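PDB 5FD0: B-N-acetylhexosaminidase from Streptomyces plicatus, which probably hydrolyses terminal, non-reducing beta-linked N-acetylhexosamine residues from glycoconjugates and oligosaccharides, as a glycoside hydrolase of family 20. Local coordinates for residues Arg397-Met402 and Glu444-Thr449. Residues are numbered along the deposited sequence; the frame is centred on the assembly and turned at random.
Sequences RTYLDM and EAPLWT. With NAG (2-acetamido-2-deoxy-beta-D-glucopyranose), chain B.
Y399 and W448 meet obliquely, their planes 49° apart. W448 NE1 sits over one face of the Y399 ring, near its rim, 3.1 Å from Y399 CE2. P446 CG packs obliquely against Y399 CE1 at 3.7 Å. Y399 OH donates to the acetamide oxygen of the bound sugar, with 2.7 Å between Y399 OH and NAG O7. D401 reaches the other end of the sugar: NAG O6 donates to D401 OD2 at 2.6 Å. With CG between the backbone N and the carbonyl carbon (chi1 66°), the carboxylate is turned to the sugar. Its other oxygen, OD1, lies in the plane of the W448 indole, at the edge near CD1. NAG O4 sits over a face of W448. With an alanine here in place of the indole, the sugar would probably lose the surface under NAG O4, and one face of the Y399 ring its cover. Two hydrogen bonds tie the segments together: L400 N to P446 O at 2.8 Å, and the T398 hydroxyl, OG1, to E444 O at 2.9 Å. A type I turn, Y399 to M402, presents D401. L400 CD1 also meets A445 CB, and both side chains touch helix 466-474. The E444 carboxylate is hydrogen-bonded to S161 and H192. Strand 440-447 is the eighth of a TIM barrel. Its C-terminal end and the loop after strand 389-392 line the sugar-binding active-site pocket, as is usual for this fold.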
loop_
_atom_site.group_PDB
_atom_site.type_symbol
_atom_site.label_atom_id
_atom_site.label_comp_id
_atom_site.label_asym_id
_atom_site.label_seq_id
_atom_site.Cartn_x
_atom_site.Cartn_y
_atom_site.Cartn_z
ATOM N N ARG A 397 14.026 6.097 -2.513
ATOM C CA ARG A 397 12.930 6.607 -3.325
ATOM C C ARG A 397 11.566 6.518 -2.626
ATOM O O ARG A 397 10.856 7.518 -2.544
ATOM C CB ARG A 397 12.850 5.840 -4.644
ATOM C CG ARG A 397 14.134 5.900 -5.485
ATOM C CD ARG A 397 14.260 7.182 -6.219
ATOM N NE ARG A 397 15.482 7.203 -7.017
ATOM C CZ ARG A 397 15.830 8.204 -7.805
ATOM N NH1 ARG A 397 15.039 9.260 -7.904
ATOM N NH2 ARG A 397 16.988 8.166 -8.465
ATOM N N THR A 398 11.161 5.327 -2.182
ATOM C CA THR A 398 9.777 5.086 -1.759
ATOM C C THR A 398 9.658 4.582 -0.328
ATOM O O THR A 398 8.559 4.188 0.085
ATOM C CB THR A 398 9.104 4.080 -2.694
ATOM O OG1 THR A 398 9.702 2.797 -2.508
ATOM C CG2 THR A 398 9.266 4.500 -4.154
ATOM N N TYR A 399 10.747 4.567 0.436
ATOM C CA TYR A 399 10.684 4.345 1.890
ATOM C C TYR A 399 10.144 5.610 2.543
ATOM O O TYR A 399 10.834 6.629 2.635
ATOM C CB TYR A 399 12.058 3.968 2.437
ATOM C CG TYR A 399 12.350 2.503 2.408
ATOM C CD1 TYR A 399 11.889 1.696 1.361
ATOM C CD2 TYR A 399 13.091 1.904 3.425
ATOM C CE1 TYR A 399 12.168 0.362 1.342
ATOM C CE2 TYR A 399 13.367 0.558 3.408
ATOM C CZ TYR A 399 12.892 -0.203 2.369
ATOM O OH TYR A 399 13.138 -1.534 2.368
ATOM N N LEU A 400 8.873 5.562 2.956
ATOM C CA LEU A 400 8.178 6.730 3.484
ATOM C C LEU A 400 8.638 7.117 4.886
ATOM O O LEU A 400 8.309 8.212 5.350
ATOM C CB LEU A 400 6.652 6.467 3.500
ATOM C CG LEU A 400 6.056 6.274 2.107
ATOM C CD1 LEU A 400 4.600 5.825 2.254
ATOM C CD2 LEU A 400 6.120 7.542 1.281
ATOM N N ASP A 401 9.396 6.264 5.552
ATOM C CA ASP A 401 10.026 6.626 6.803
ATOM C C ASP A 401 11.286 7.451 6.617
ATOM O O ASP A 401 11.824 7.925 7.621
ATOM C CB ASP A 401 10.355 5.375 7.639
ATOM C CG ASP A 401 11.415 4.473 6.995
ATOM O OD1 ASP A 401 11.316 4.189 5.775
ATOM O OD2 ASP A 401 12.334 4.012 7.723
ATOM N N MET A 402 11.781 7.626 5.396
ATOM C CA MET A 402 13.017 8.381 5.216
ATOM C C MET A 402 12.759 9.885 5.321
ATOM O O MET A 402 11.776 10.404 4.790
ATOM C CB MET A 402 13.674 8.060 3.883
ATOM C CG MET A 402 15.223 7.945 3.989
ATOM S SD MET A 402 15.823 6.693 5.150
ATOM C CE MET A 402 15.027 5.221 4.505
ATOM N N GLU A 444 6.200 -0.469 -4.666
ATOM C CA GLU A 444 5.672 -0.431 -3.307
ATOM C C GLU A 444 6.253 0.760 -2.559
ATOM O O GLU A 444 7.413 1.112 -2.776
ATOM C CB GLU A 444 5.975 -1.732 -2.548
ATOM C CG GLU A 444 5.421 -1.740 -1.122
ATOM C CD GLU A 444 5.285 -3.137 -0.549
ATOM O OE1 GLU A 444 4.653 -3.990 -1.194
ATOM O OE2 GLU A 444 5.852 -3.396 0.537
ATOM N N ALA A 445 5.427 1.400 -1.711
ATOM C CA ALA A 445 5.823 2.458 -0.773
ATOM C C ALA A 445 5.772 1.933 0.655
ATOM O O ALA A 445 4.687 1.881 1.261
ATOM C CB ALA A 445 4.909 3.679 -0.912
ATOM N N PRO A 446 6.890 1.515 1.238
ATOM C CA PRO A 446 6.835 0.999 2.604
ATOM C C PRO A 446 6.944 2.103 3.634
ATOM O O PRO A 446 7.705 3.055 3.464
ATOM C CB PRO A 446 8.055 0.068 2.683
ATOM C CG PRO A 446 8.501 -0.146 1.264
ATOM C CD PRO A 446 8.144 1.128 0.566
ATOM N N LEU A 447 6.189 1.947 4.736
ATOM C CA LEU A 447 6.227 2.877 5.869
ATOM C C LEU A 447 6.690 2.095 7.098
ATOM O O LEU A 447 5.899 1.395 7.732
ATOM C CB LEU A 447 4.870 3.551 6.113
ATOM C CG LEU A 447 4.814 4.621 7.215
ATOM C CD1 LEU A 447 5.893 5.705 7.088
ATOM C CD2 LEU A 447 3.455 5.283 7.238
ATOM N N TRP A 448 7.973 2.210 7.430
ATOM C CA TRP A 448 8.526 1.611 8.636
ATOM C C TRP A 448 8.240 2.503 9.845
ATOM O O TRP A 448 8.111 3.722 9.727
ATOM C CB TRP A 448 10.039 1.389 8.472
ATOM C CG TRP A 448 10.367 0.535 7.283
ATOM C CD1 TRP A 448 10.745 0.955 6.061
ATOM C CD2 TRP A 448 10.291 -0.888 7.212
ATOM N NE1 TRP A 448 10.924 -0.118 5.217
ATOM C CE2 TRP A 448 10.641 -1.264 5.908
ATOM C CE3 TRP A 448 9.960 -1.873 8.124
ATOM C CZ2 TRP A 448 10.693 -2.591 5.504
ATOM C CZ3 TRP A 448 10.010 -3.209 7.720
ATOM C CH2 TRP A 448 10.379 -3.551 6.423
ATOM N N THR A 449 8.141 1.889 11.035
ATOM C CA THR A 449 7.600 2.647 12.163
ATOM C C THR A 449 8.512 2.701 13.391
ATOM O O THR A 449 8.029 2.984 14.491
ATOM C CB THR A 449 6.215 2.109 12.530
ATOM O OG1 THR A 449 6.276 0.704 12.791
ATOM C CG2 THR A 449 5.250 2.400 11.389
HETATM C C1 NAG B . 15.910 -1.387 6.633
HETATM C C2 NAG B . 15.202 -2.599 7.267
HETATM C C3 NAG B . 13.923 -2.296 7.998
HETATM C C4 NAG B . 13.975 -1.028 8.773
HETATM C C5 NAG B . 14.269 0.029 7.724
HETATM C C6 NAG B . 14.149 1.445 8.188
HETATM C C7 NAG B . 14.242 -3.354 5.127
HETATM C C8 NAG B . 13.986 -4.501 4.179
HETATM N N2 NAG B . 14.922 -3.621 6.258
HETATM O O1 NAG B . 17.262 -1.574 6.752
HETATM O O3 NAG B . 13.650 -3.370 8.937
HETATM O O4 NAG B . 12.724 -0.807 9.417
HETATM O O5 NAG B . 15.641 -0.153 7.287
HETATM O O6 NAG B . 14.272 2.326 7.096
HETATM O O7 NAG B . 13.849 -2.263 4.857
#